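Local coordinates for alpha-actinin-like protein 1 (Schizosaccharomyces pombe, PDB 5BVR) that binds actin filaments through this tandem calponin-homology domain and takes part in forming and organising the actin ring during cytokinesis and septation, at residues 41-47 / 60-64; 131-136 / 148-152; 197-201 / 230-234. All coordinates share one frame; numbering follows the deposited sequence.

Interaction 1 of 3, residues 41-47 / 60-64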
ATOM      1  N   ASP A  41     -10.642  16.715  -9.552  1.00 19.48           N
ATOM      2  CA  ASP A  41     -11.993  16.678 -10.126  1.00 21.25           C
ATOM      3  C   ASP A  41     -12.862  15.536  -9.606  1.00 19.49           C
ATOM      4  O   ASP A  41     -14.010  15.362 -10.046  1.00 19.95           O
ATOM      5  CB  ASP A  41     -11.946  16.672 -11.660  1.00 21.00           C
ATOM      6  CG  ASP A  41     -11.340  15.407 -12.245  1.00 26.14           C
ATOM      7  OD1 ASP A  41     -11.247  14.366 -11.554  1.00 22.83           O
ATOM      8  OD2 ASP A  41     -10.936  15.461 -13.431  1.00 31.49           O
ATOM      9  N   GLY A  42     -12.318  14.748  -8.682  1.00 18.15           N
ATOM     10  CA  GLY A  42     -13.078  13.703  -8.019  1.00 19.64           C
ATOM     11  C   GLY A  42     -13.204  12.388  -8.758  1.00 18.14           C
ATOM     12  O   GLY A  42     -13.620  11.398  -8.145  1.00 17.68           O
ATOM     13  N   ILE A  43     -12.843  12.345 -10.037  1.00 18.48           N
ATOM     14  CA  ILE A  43     -13.171  11.177 -10.855  1.00 17.93           C
ATOM     15  C   ILE A  43     -12.333   9.955 -10.452  1.00 18.65           C
ATOM     16  O   ILE A  43     -12.873   8.867 -10.276  1.00 19.98           O
ATOM     17  CB  ILE A  43     -13.008  11.466 -12.345  1.00 19.25           C
ATOM     18  CG1 ILE A  43     -14.093  12.448 -12.781  1.00 22.09           C
ATOM     19  CG2 ILE A  43     -13.089  10.175 -13.184  1.00 21.93           C
ATOM     20  CD1 ILE A  43     -13.845  13.035 -14.142  1.00 22.94           C
ATOM     21  N   LEU A  44     -11.019  10.126 -10.320  1.00 17.94           N
ATOM     22  CA  LEU A  44     -10.172   8.974 -10.004  1.00 18.21           C
ATOM     23  C   LEU A  44     -10.430   8.464  -8.595  1.00 18.70           C
ATOM     24  O   LEU A  44     -10.325   7.260  -8.331  1.00 18.76           O
ATOM     25  CB  LEU A  44      -8.704   9.295 -10.212  1.00 20.94           C
ATOM     26  CG  LEU A  44      -8.288   9.522 -11.667  1.00 22.89           C
ATOM     27  CD1 LEU A  44      -6.802   9.733 -11.738  1.00 22.97           C
ATOM     28  CD2 LEU A  44      -8.714   8.391 -12.611  1.00 25.36           C
ATOM     29  N   LEU A  45     -10.780   9.366  -7.685  1.00 18.52           N
ATOM     30  CA  LEU A  45     -11.159   8.940  -6.346  1.00 18.03           C
ATOM     31  C   LEU A  45     -12.432   8.092  -6.391  1.00 16.59           C
ATOM     32  O   LEU A  45     -12.507   7.023  -5.803  1.00 17.96           O
ATOM     33  CB  LEU A  45     -11.338  10.150  -5.441  1.00 20.81           C
ATOM     34  CG  LEU A  45     -11.624   9.915  -3.971  1.00 19.52           C
ATOM     35  CD1 LEU A  45     -10.545   9.020  -3.362  1.00 22.33           C
ATOM     36  CD2 LEU A  45     -11.697  11.269  -3.258  1.00 23.26           C
ATOM     37  N   ILE A  46     -13.443   8.539  -7.118  1.00 16.89           N
ATOM     38  CA  ILE A  46     -14.649   7.735  -7.247  1.00 18.66           C
ATOM     39  C   ILE A  46     -14.342   6.376  -7.849  1.00 19.08           C
ATOM     40  O   ILE A  46     -14.797   5.346  -7.337  1.00 20.72           O
ATOM     41  CB  ILE A  46     -15.685   8.464  -8.090  1.00 18.13           C
ATOM     42  CG1 ILE A  46     -16.259   9.632  -7.286  1.00 18.06           C
ATOM     43  CG2 ILE A  46     -16.822   7.511  -8.557  1.00 21.01           C
ATOM     44  CD1 ILE A  46     -17.065  10.621  -8.137  1.00 18.56           C
ATOM     45  N   GLN A  47     -13.575   6.367  -8.931  1.00 20.48           N
ATOM     46  CA  GLN A  47     -13.228   5.114  -9.580  1.00 22.94           C
ATOM     47  C   GLN A  47     -12.422   4.203  -8.645  1.00 20.33           C
ATOM     48  O   GLN A  47     -12.689   2.996  -8.585  1.00 22.67           O
ATOM     49  CB  GLN A  47     -12.493   5.378 -10.891  1.00 22.72           C
ATOM     50  CG  GLN A  47     -13.409   6.044 -11.928  1.00 21.98           C
ATOM     51  CD  GLN A  47     -12.712   6.427 -13.225  1.00 31.32           C
ATOM     52  OE1 GLN A  47     -11.566   6.864 -13.234  1.00 33.97           O
ATOM     53  NE2 GLN A  47     -13.416   6.259 -14.330  1.00 44.94           N
ATOM     54  N   TYR A  60     -21.927  10.319 -11.890  1.00 25.89           N
ATOM     55  CA  TYR A  60     -21.182  11.471 -11.397  1.00 21.79           C
ATOM     56  C   TYR A  60     -20.809  12.299 -12.602  1.00 23.77           C
ATOM     57  O   TYR A  60     -21.122  11.923 -13.735  1.00 28.48           O
ATOM     58  CB  TYR A  60     -19.949  11.036 -10.608  1.00 21.07           C
ATOM     59  CG  TYR A  60     -19.015  10.143 -11.377  1.00 18.89           C
ATOM     60  CD1 TYR A  60     -19.180   8.765 -11.357  1.00 23.00           C
ATOM     61  CD2 TYR A  60     -17.972  10.660 -12.133  1.00 23.75           C
ATOM     62  CE1 TYR A  60     -18.334   7.930 -12.058  1.00 26.55           C
ATOM     63  CE2 TYR A  60     -17.110   9.831 -12.827  1.00 27.10           C
ATOM     64  CZ  TYR A  60     -17.300   8.458 -12.788  1.00 26.78           C
ATOM     65  OH  TYR A  60     -16.468   7.595 -13.468  1.00 32.38           O
ATOM     66  N   ASN A  61     -20.188  13.450 -12.376  1.00 24.39           N
ATOM     67  CA  ASN A  61     -19.874  14.369 -13.463  1.00 21.75           C
ATOM     68  C   ASN A  61     -18.594  13.917 -14.154  1.00 25.32           C
ATOM     69  O   ASN A  61     -17.525  13.975 -13.569  1.00 23.15           O
ATOM     70  CB  ASN A  61     -19.721  15.787 -12.926  1.00 26.38           C
ATOM     71  CG  ASN A  61     -20.912  16.239 -12.107  1.00 29.88           C
ATOM     72  OD1 ASN A  61     -22.056  16.190 -12.569  1.00 32.92           O
ATOM     73  ND2 ASN A  61     -20.653  16.682 -10.883  1.00 28.86           N
ATOM     74  N   ARG A  62     -18.703  13.463 -15.397  1.00 27.28           N
ATOM     75  CA  ARG A  62     -17.549  12.929 -16.117  1.00 26.53           C
ATOM     76  C   ARG A  62     -16.775  14.007 -16.892  1.00 24.96           C
ATOM     77  O   ARG A  62     -15.680  13.737 -17.396  1.00 32.47           O
ATOM     78  CB  ARG A  62     -17.996  11.785 -17.043  1.00 32.99           C
ATOM     79  CG  ARG A  62     -18.629  10.622 -16.287  1.00 40.24           C
ATOM     80  CD  ARG A  62     -18.997   9.460 -17.197  1.00 49.47           C
ATOM     81  NE  ARG A  62     -17.832   8.905 -17.876  1.00 53.52           N
ATOM     82  CZ  ARG A  62     -17.892   8.018 -18.864  1.00 56.75           C
ATOM     83  NH1 ARG A  62     -19.069   7.578 -19.302  1.00 56.11           N
ATOM     84  NH2 ARG A  62     -16.773   7.577 -19.422  1.00 55.58           N
ATOM     85  N   ASN A  63     -17.337  15.213 -16.977  1.00 31.36           N
ATOM     86  CA  ASN A  63     -16.660  16.361 -17.571  1.00 33.87           C
ATOM     87  C   ASN A  63     -16.783  17.565 -16.638  1.00 34.44           C
ATOM     88  O   ASN A  63     -17.403  18.568 -16.977  1.00 34.11           O
ATOM     89  CB  ASN A  63     -17.291  16.673 -18.943  1.00 42.51           C
ATOM     90  CG  ASN A  63     -16.351  16.418 -20.112  1.00 53.48           C
ATOM     91  OD1 ASN A  63     -15.298  15.802 -19.973  1.00 58.46           O
ATOM     92  ND2 ASN A  63     -16.748  16.897 -21.290  1.00 60.76           N
ATOM     93  N   PRO A  64     -16.194  17.468 -15.441  1.00 24.47           N
ATOM     94  CA  PRO A  64     -16.413  18.468 -14.391  1.00 28.29           C
ATOM     95  C   PRO A  64     -15.532  19.688 -14.586  1.00 34.37           C
ATOM     96  O   PRO A  64     -14.613  19.965 -13.803  1.00 29.98           O
ATOM     97  CB  PRO A  64     -16.035  17.711 -13.120  1.00 26.79           C
ATOM     98  CG  PRO A  64     -14.967  16.799 -13.566  1.00 23.30           C
ATOM     99  CD  PRO A  64     -15.368  16.350 -14.948  1.00 24.05           C
TER
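Asp-41 meets Pro-64 through its methylene: CB lies 3.6 Å from CG of Pro-64, an apolar touch, while the carboxylate turns elsewhere. With CG set between its own backbone N and carbonyl carbon (chi1 66°), the carboxylate points along the chain toward the helix start. There OD1 accepts from the backbone N of Ile-43 at 3.0 Å, on its anti side, with an N-H...O angle of 168°. This is an Asx turn just ahead of helix 43-53. Gly-42, the N-cap residue, lies in the turn with positive phi, a conformation that glycine adopts easily because it lacks a side chain. Ile-43 then reaches across with its long branch: CG1 lies 4.0 Å from CE2 of Tyr-60, and CD1 continues to 3.7 Å from CD of Pro-64, so one aliphatic chain spans both the aromatic and the proline. About one turn on, Ile-46 packs against the same tyrosine with both branches. Its CG2 sits over one face of the ring in a CH-pi contact 4.2 Å from the centroid, while CD1 reaches CG of Tyr-60 at 3.8 Å. A beta-branched residue suits this place, since its two arms cover different parts of one flat ring. Gln-47 passes the phenol end with its amide plane 79° from the ring plane, NE2 3.4 Å from OH of Tyr-60. The contact lies near the surface of the first calponin-homology domain, packing the start of helix 43-53 against the loop before helix 67-83. From that helix Asn-73 donates to the carbonyls of Asp-41 and Asn-61, and Arg-70 hydrogen-bonds to the carbonyl of Pro-64.

Interaction 2 of 3, residues 131-136 / 148-152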
ATOM      1  N   LEU A 131      -1.361  -8.384  10.632  1.00 15.01           N
ATOM      2  CA  LEU A 131      -0.290  -8.399   9.656  1.00 12.98           C
ATOM      3  C   LEU A 131       1.064  -8.563  10.336  1.00 16.35           C
ATOM      4  O   LEU A 131       1.897  -9.342   9.877  1.00 15.79           O
ATOM      5  CB  LEU A 131      -0.342  -7.124   8.821  1.00 14.27           C
ATOM      6  CG  LEU A 131       0.738  -7.043   7.738  1.00 16.21           C
ATOM      7  CD1 LEU A 131       0.646  -8.206   6.745  1.00 16.12           C
ATOM      8  CD2 LEU A 131       0.664  -5.711   7.002  1.00 15.79           C
ATOM      9  N   LEU A 132       1.275  -7.886  11.462  1.00 14.57           N
ATOM     10  CA  LEU A 132       2.538  -8.016  12.176  1.00 14.60           C
ATOM     11  C   LEU A 132       2.720  -9.450  12.648  1.00 14.54           C
ATOM     12  O   LEU A 132       3.778 -10.049  12.476  1.00 16.60           O
ATOM     13  CB  LEU A 132       2.612  -7.046  13.363  1.00 16.25           C
ATOM     14  CG  LEU A 132       3.978  -7.020  14.022  1.00 16.69           C
ATOM     15  CD1 LEU A 132       5.021  -6.426  13.085  1.00 21.54           C
ATOM     16  CD2 LEU A 132       3.889  -6.249  15.330  1.00 22.19           C
ATOM     17  N   LEU A 133       1.685  -9.996  13.281  1.00 15.84           N
ATOM     18  CA  LEU A 133       1.782 -11.370  13.771  1.00 16.65           C
ATOM     19  C   LEU A 133       2.050 -12.354  12.621  1.00 14.26           C
ATOM     20  O   LEU A 133       2.867 -13.249  12.779  1.00 17.27           O
ATOM     21  CB  LEU A 133       0.535 -11.753  14.554  1.00 17.31           C
ATOM     22  CG  LEU A 133       0.593 -13.149  15.160  1.00 16.86           C
ATOM     23  CD1 LEU A 133       1.787 -13.314  16.064  1.00 20.81           C
ATOM     24  CD2 LEU A 133      -0.685 -13.415  15.944  1.00 17.30           C
ATOM     25  N   TRP A 134       1.390 -12.183  11.475  1.00 15.96           N
ATOM     26  CA  TRP A 134       1.666 -13.014  10.312  1.00 14.95           C
ATOM     27  C   TRP A 134       3.144 -12.962   9.934  1.00 14.94           C
ATOM     28  O   TRP A 134       3.782 -13.988   9.714  1.00 17.18           O
ATOM     29  CB  TRP A 134       0.782 -12.593   9.144  1.00 15.96           C
ATOM     30  CG  TRP A 134       0.981 -13.367   7.885  1.00 16.53           C
ATOM     31  CD1 TRP A 134       0.359 -14.540   7.537  1.00 16.63           C
ATOM     32  CD2 TRP A 134       1.820 -13.018   6.772  1.00 16.12           C
ATOM     33  NE1 TRP A 134       0.754 -14.931   6.283  1.00 19.48           N
ATOM     34  CE2 TRP A 134       1.651 -14.016   5.795  1.00 16.23           C
ATOM     35  CE3 TRP A 134       2.678 -11.949   6.495  1.00 15.07           C
ATOM     36  CZ2 TRP A 134       2.323 -13.993   4.592  1.00 18.03           C
ATOM     37  CZ3 TRP A 134       3.334 -11.932   5.278  1.00 16.04           C
ATOM     38  CH2 TRP A 134       3.150 -12.941   4.346  1.00 17.68           C
ATOM     39  N   CYS A 135       3.703 -11.764   9.902  1.00 15.15           N
ATOM     40  CA  CYS A 135       5.121 -11.623   9.587  1.00 15.19           C
ATOM     41  C   CYS A 135       5.984 -12.341  10.606  1.00 14.41           C
ATOM     42  O   CYS A 135       6.959 -12.988  10.245  1.00 16.37           O
ATOM     43  CB  CYS A 135       5.498 -10.152   9.556  1.00 15.37           C
ATOM     44  SG  CYS A 135       4.798  -9.207   8.154  1.00 15.75           S
ATOM     45  N   GLN A 136       5.638 -12.199  11.873  1.00 15.63           N
ATOM     46  CA  GLN A 136       6.390 -12.875  12.932  1.00 16.47           C
ATOM     47  C   GLN A 136       6.329 -14.393  12.822  1.00 17.29           C
ATOM     48  O   GLN A 136       7.358 -15.075  12.952  1.00 19.96           O
ATOM     49  CB  GLN A 136       5.903 -12.416  14.309  1.00 17.08           C
ATOM     50  CG  GLN A 136       6.167 -10.955  14.560  1.00 17.33           C
ATOM     51  CD  GLN A 136       5.516 -10.427  15.825  1.00 19.56           C
ATOM     52  OE1 GLN A 136       4.505 -10.943  16.300  1.00 19.82           O
ATOM     53  NE2 GLN A 136       6.090  -9.364  16.368  1.00 20.63           N
ATOM     54  N   VAL A 148      11.081  -9.507  13.437  1.00 15.97           N
ATOM     55  CA  VAL A 148      10.096  -8.523  13.022  1.00 16.23           C
ATOM     56  C   VAL A 148       9.356  -8.021  14.252  1.00 20.47           C
ATOM     57  O   VAL A 148       8.601  -8.762  14.888  1.00 22.51           O
ATOM     58  CB  VAL A 148       9.130  -9.105  11.993  1.00 17.43           C
ATOM     59  CG1 VAL A 148       8.090  -8.070  11.640  1.00 18.98           C
ATOM     60  CG2 VAL A 148       9.872  -9.503  10.749  1.00 17.24           C
ATOM     61  N   GLN A 149       9.601  -6.769  14.613  1.00 16.26           N
ATOM     62  CA  GLN A 149       9.031  -6.181  15.814  1.00 18.42           C
ATOM     63  C   GLN A 149       8.180  -4.952  15.501  1.00 16.09           C
ATOM     64  O   GLN A 149       7.543  -4.398  16.408  1.00 19.29           O
ATOM     65  CB  GLN A 149      10.146  -5.772  16.777  1.00 21.59           C
ATOM     66  CG  GLN A 149      10.859  -6.949  17.415  1.00 23.70           C
ATOM     67  CD  GLN A 149       9.902  -7.877  18.160  1.00 42.74           C
ATOM     68  OE1 GLN A 149       8.941  -7.421  18.781  1.00 43.87           O
ATOM     69  NE2 GLN A 149      10.157  -9.183  18.090  1.00 43.73           N
ATOM     70  N   ASP A 150       8.167  -4.543  14.225  1.00 15.61           N
ATOM     71  CA  ASP A 150       7.524  -3.319  13.787  1.00 15.73           C
ATOM     72  C   ASP A 150       7.450  -3.301  12.275  1.00 16.56           C
ATOM     73  O   ASP A 150       7.837  -4.267  11.629  1.00 14.49           O
ATOM     74  CB  ASP A 150       8.337  -2.127  14.291  1.00 15.32           C
ATOM     75  CG  ASP A 150       9.778  -2.225  13.886  1.00 17.23           C
ATOM     76  OD1 ASP A 150      10.069  -2.496  12.702  1.00 15.74           O
ATOM     77  OD2 ASP A 150      10.638  -2.110  14.797  1.00 25.38           O
ATOM     78  N   PHE A 151       6.908  -2.216  11.730  1.00 15.46           N
ATOM     79  CA  PHE A 151       6.897  -1.977  10.297  1.00 14.04           C
ATOM     80  C   PHE A 151       7.840  -0.847   9.901  1.00 15.09           C
ATOM     81  O   PHE A 151       7.574  -0.083   8.964  1.00 15.74           O
ATOM     82  CB  PHE A 151       5.467  -1.683   9.831  1.00 15.42           C
ATOM     83  CG  PHE A 151       4.555  -2.887   9.905  1.00 15.25           C
ATOM     84  CD1 PHE A 151       4.727  -3.924   9.037  1.00 15.53           C
ATOM     85  CD2 PHE A 151       3.543  -2.959  10.830  1.00 14.90           C
ATOM     86  CE1 PHE A 151       3.896  -5.043   9.087  1.00 17.44           C
ATOM     87  CE2 PHE A 151       2.711  -4.063  10.890  1.00 15.61           C
ATOM     88  CZ  PHE A 151       2.893  -5.103  10.016  1.00 15.56           C
ATOM     89  N   THR A 152       8.953  -0.758  10.621  1.00 14.82           N
ATOM     90  CA  THR A 152       9.981   0.234  10.322  1.00 15.77           C
ATOM     91  C   THR A 152      11.372  -0.422  10.305  1.00 13.92           C
ATOM     92  O   THR A 152      11.772  -1.011   9.297  1.00 15.35           O
ATOM     93  CB  THR A 152       9.904   1.432  11.304  1.00 17.00           C
ATOM     94  OG1 THR A 152       9.940   0.962  12.651  1.00 18.78           O
ATOM     95  CG2 THR A 152       8.595   2.218  11.075  1.00 17.17           C
TER
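Leu-132 lays its CD1 over one face of the Phe-151 ring, 4.2 Å from the centroid and displaced toward the rim, a CH-pi contact. The same methyl touches CG1 of Val-148 at 3.8 Å, so a single leucine methyl lies against both valine and phenylalanine. Leu-131 comes at the ring obliquely, with CG 3.7 Å from CZ of Phe-151. That CZ also lies 3.5 Å from the backbone N of Leu-132, so the ring's far end rests on the helix backbone where the two leucines join. A turn after Leu-131, Cys-135, a small residue that suits a close approach of helix and loop, sets CB 3.9 Å from CG1 of Val-148. Gln-136 supplies the polar link. Extended beyond CG, it brings NE2 to 3.0 Å from the carbonyl O of Val-148, with an N-H...O angle of 162° and the acceptor almost in the amide plane. Within the loop, Asp-150 OD1 accepts from the backbone N of Thr-152, an Asx turn, and from the N of Ser-154, two bonds that brace the chain around Phe-151. Aliphatic and aromatic groups therefore make up most of this contact in the second calponin-homology domain, while one directional hydrogen bond from a side-chain amide satisfies the carbonyl of Val-148 and would favour one position of the loop along helix 127-138.

Interaction 3 of 3, residues 197-201 / 230-234; sequences SIGIP and AFSTL
Ile-198 packs on Leu-234 and Phe-231 in the last turns of helix 217-234, and from CB its two arms divide the work. The short arm, CG2, does most of it. Lying anti to the backbone N, it meets CD1 of Leu-234 at 3.5 Å and comes to the edge of the Phe-231 ring, near the ring plane, 3.9 Å from CE1; CB of Ala-230 is a looser neighbour at 4.4 Å. Along the other arm, past CG1, the extended chain carries CD1 to 3.9 Å from the same CE1 of Phe-231. Both methyls of one isoleucine thus converge on one aromatic carbon. Ile-200 takes up the packing two residues later: its CG1 rests on CB of Ala-230 at 3.8 Å, and its CD1 approaches CE1 of Phe-231 obliquely at 3.8 Å. The single methyl of Ala-230 suits this spot, where the two backbones come nearest. Between the isoleucines, Gly-199 takes a positive phi as the chain leaves helix 183-198. No hydrogen bond joins the two segments. The contact brings the C-terminal part of helix 183-198 and the chain that follows it against the C-terminal helix 217-234 within the second calponin-homology domain. Helix 159-168 packs on the same cluster: Ile-165 touches Ile-198, Leu-164 touches Phe-231, and the ring of His-168, a zinc ligand, stacks on Phe-231.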
ATOM      1  N   SER A 197       8.118 -13.155  -9.913  1.00 25.10           N
ATOM      2  CA  SER A 197       7.712 -14.539  -9.718  1.00 24.50           C
ATOM      3  C   SER A 197       6.438 -14.673  -8.892  1.00 28.63           C
ATOM      4  O   SER A 197       5.770 -15.711  -8.949  1.00 29.64           O
ATOM      5  CB  SER A 197       8.830 -15.357  -9.065  1.00 27.02           C
ATOM      6  OG  SER A 197       9.973 -15.414  -9.898  1.00 33.34           O
ATOM      7  N   ILE A 198       6.090 -13.639  -8.133  1.00 24.68           N
ATOM      8  CA  ILE A 198       4.970 -13.741  -7.208  1.00 22.15           C
ATOM      9  C   ILE A 198       3.889 -12.692  -7.503  1.00 23.71           C
ATOM     10  O   ILE A 198       2.844 -12.679  -6.850  1.00 28.59           O
ATOM     11  CB  ILE A 198       5.435 -13.680  -5.736  1.00 21.48           C
ATOM     12  CG1 ILE A 198       6.729 -14.481  -5.569  1.00 24.13           C
ATOM     13  CG2 ILE A 198       4.321 -14.201  -4.788  1.00 25.30           C
ATOM     14  CD1 ILE A 198       7.312 -14.528  -4.177  1.00 26.45           C
ATOM     15  N   GLY A 199       4.126 -11.839  -8.499  1.00 23.58           N
ATOM     16  CA  GLY A 199       3.149 -10.830  -8.904  1.00 22.91           C
ATOM     17  C   GLY A 199       2.920  -9.702  -7.906  1.00 20.68           C
ATOM     18  O   GLY A 199       1.891  -9.009  -7.958  1.00 25.96           O
ATOM     19  N   ILE A 200       3.857  -9.522  -6.982  1.00 19.61           N
ATOM     20  CA  ILE A 200       3.738  -8.482  -5.971  1.00 19.39           C
ATOM     21  C   ILE A 200       4.270  -7.157  -6.551  1.00 21.31           C
ATOM     22  O   ILE A 200       5.451  -7.062  -6.871  1.00 21.75           O
ATOM     23  CB  ILE A 200       4.520  -8.874  -4.711  1.00 17.93           C
ATOM     24  CG1 ILE A 200       3.822 -10.045  -4.000  1.00 19.92           C
ATOM     25  CG2 ILE A 200       4.660  -7.679  -3.766  1.00 18.50           C
ATOM     26  CD1 ILE A 200       4.701 -10.804  -2.986  1.00 19.78           C
ATOM     27  N   PRO A 201       3.409  -6.132  -6.667  1.00 19.84           N
ATOM     28  CA  PRO A 201       3.857  -4.892  -7.306  1.00 18.07           C
ATOM     29  C   PRO A 201       4.915  -4.182  -6.483  1.00 18.14           C
ATOM     30  O   PRO A 201       4.871  -4.201  -5.256  1.00 17.27           O
ATOM     31  CB  PRO A 201       2.580  -4.047  -7.359  1.00 18.98           C
ATOM     32  CG  PRO A 201       1.777  -4.492  -6.206  1.00 22.12           C
ATOM     33  CD  PRO A 201       2.053  -5.991  -6.100  1.00 20.74           C
ATOM     34  N   ALA A 230      -0.919 -11.855  -1.453  1.00 16.63           N
ATOM     35  CA  ALA A 230      -0.466 -12.713  -2.543  1.00 16.51           C
ATOM     36  C   ALA A 230      -0.122 -14.104  -2.042  1.00 16.63           C
ATOM     37  O   ALA A 230      -0.547 -15.101  -2.633  1.00 17.68           O
ATOM     38  CB  ALA A 230       0.728 -12.087  -3.263  1.00 19.44           C
ATOM     39  N   PHE A 231       0.652 -14.175  -0.958  1.00 17.67           N
ATOM     40  CA  PHE A 231       1.063 -15.473  -0.445  1.00 17.19           C
ATOM     41  C   PHE A 231      -0.177 -16.276  -0.052  1.00 17.02           C
ATOM     42  O   PHE A 231      -0.280 -17.469  -0.354  1.00 19.08           O
ATOM     43  CB  PHE A 231       1.986 -15.344   0.776  1.00 16.18           C
ATOM     44  CG  PHE A 231       3.378 -14.869   0.473  1.00 19.71           C
ATOM     45  CD1 PHE A 231       3.778 -14.462  -0.783  1.00 20.51           C
ATOM     46  CD2 PHE A 231       4.309 -14.881   1.494  1.00 22.08           C
ATOM     47  CE1 PHE A 231       5.092 -14.047  -1.010  1.00 22.68           C
ATOM     48  CE2 PHE A 231       5.620 -14.479   1.269  1.00 20.28           C
ATOM     49  CZ  PHE A 231       6.001 -14.062   0.011  1.00 21.13           C
ATOM     50  N   SER A 232      -1.087 -15.628   0.671  1.00 17.24           N
ATOM     51  CA  SER A 232      -2.276 -16.323   1.155  1.00 17.04           C
ATOM     52  C   SER A 232      -3.112 -16.867  -0.006  1.00 19.21           C
ATOM     53  O   SER A 232      -3.611 -17.986   0.035  1.00 19.66           O
ATOM     54  CB  SER A 232      -3.123 -15.425   2.039  1.00 18.61           C
ATOM     55  OG  SER A 232      -2.413 -15.026   3.213  1.00 20.98           O
ATOM     56  N   THR A 233      -3.278 -16.063  -1.043  1.00 18.99           N
ATOM     57  CA  THR A 233      -4.062 -16.465  -2.203  1.00 19.30           C
ATOM     58  C   THR A 233      -3.389 -17.602  -2.932  1.00 18.47           C
ATOM     59  O   THR A 233      -4.037 -18.596  -3.290  1.00 21.48           O
ATOM     60  CB  THR A 233      -4.266 -15.265  -3.125  1.00 19.92           C
ATOM     61  OG1 THR A 233      -5.049 -14.296  -2.422  1.00 21.31           O
ATOM     62  CG2 THR A 233      -4.984 -15.660  -4.415  1.00 19.88           C
ATOM     63  N   LEU A 234      -2.083 -17.484  -3.118  1.00 19.06           N
ATOM     64  CA  LEU A 234      -1.348 -18.500  -3.838  1.00 19.59           C
ATOM     65  C   LEU A 234      -1.287 -19.815  -3.071  1.00 20.39           C
ATOM     66  O   LEU A 234      -1.161 -20.876  -3.687  1.00 23.60           O
ATOM     67  CB  LEU A 234       0.046 -17.999  -4.203  1.00 19.85           C
ATOM     68  CG  LEU A 234       0.073 -16.911  -5.283  1.00 21.81           C
ATOM     69  CD1 LEU A 234       1.430 -16.159  -5.307  1.00 23.40           C
ATOM     70  CD2 LEU A 234      -0.252 -17.504  -6.645  1.00 27.69           C
TER

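From the N terminus, the three contacts close one after another, with no nesting or crossing. Interaction 1 closes a short loop in the first calponin-homology domain, bringing the chain after helix 43-53 back to its start. After the chain enters the second domain, interaction 2 does likewise for helix 127-138 and the loop before helix 159-168. Interaction 3 spans more sequence, joining the chain around the end of helix 183-198 to the last turns of helix 217-234. Interactions 2 and 3 meet where Trp-134 CH2 lies 3.6 Å from Phe-231 CD2, so the two pack against each other within the second domain. Interaction 1 stands apart, its centre about 37 Å from that of interaction 2.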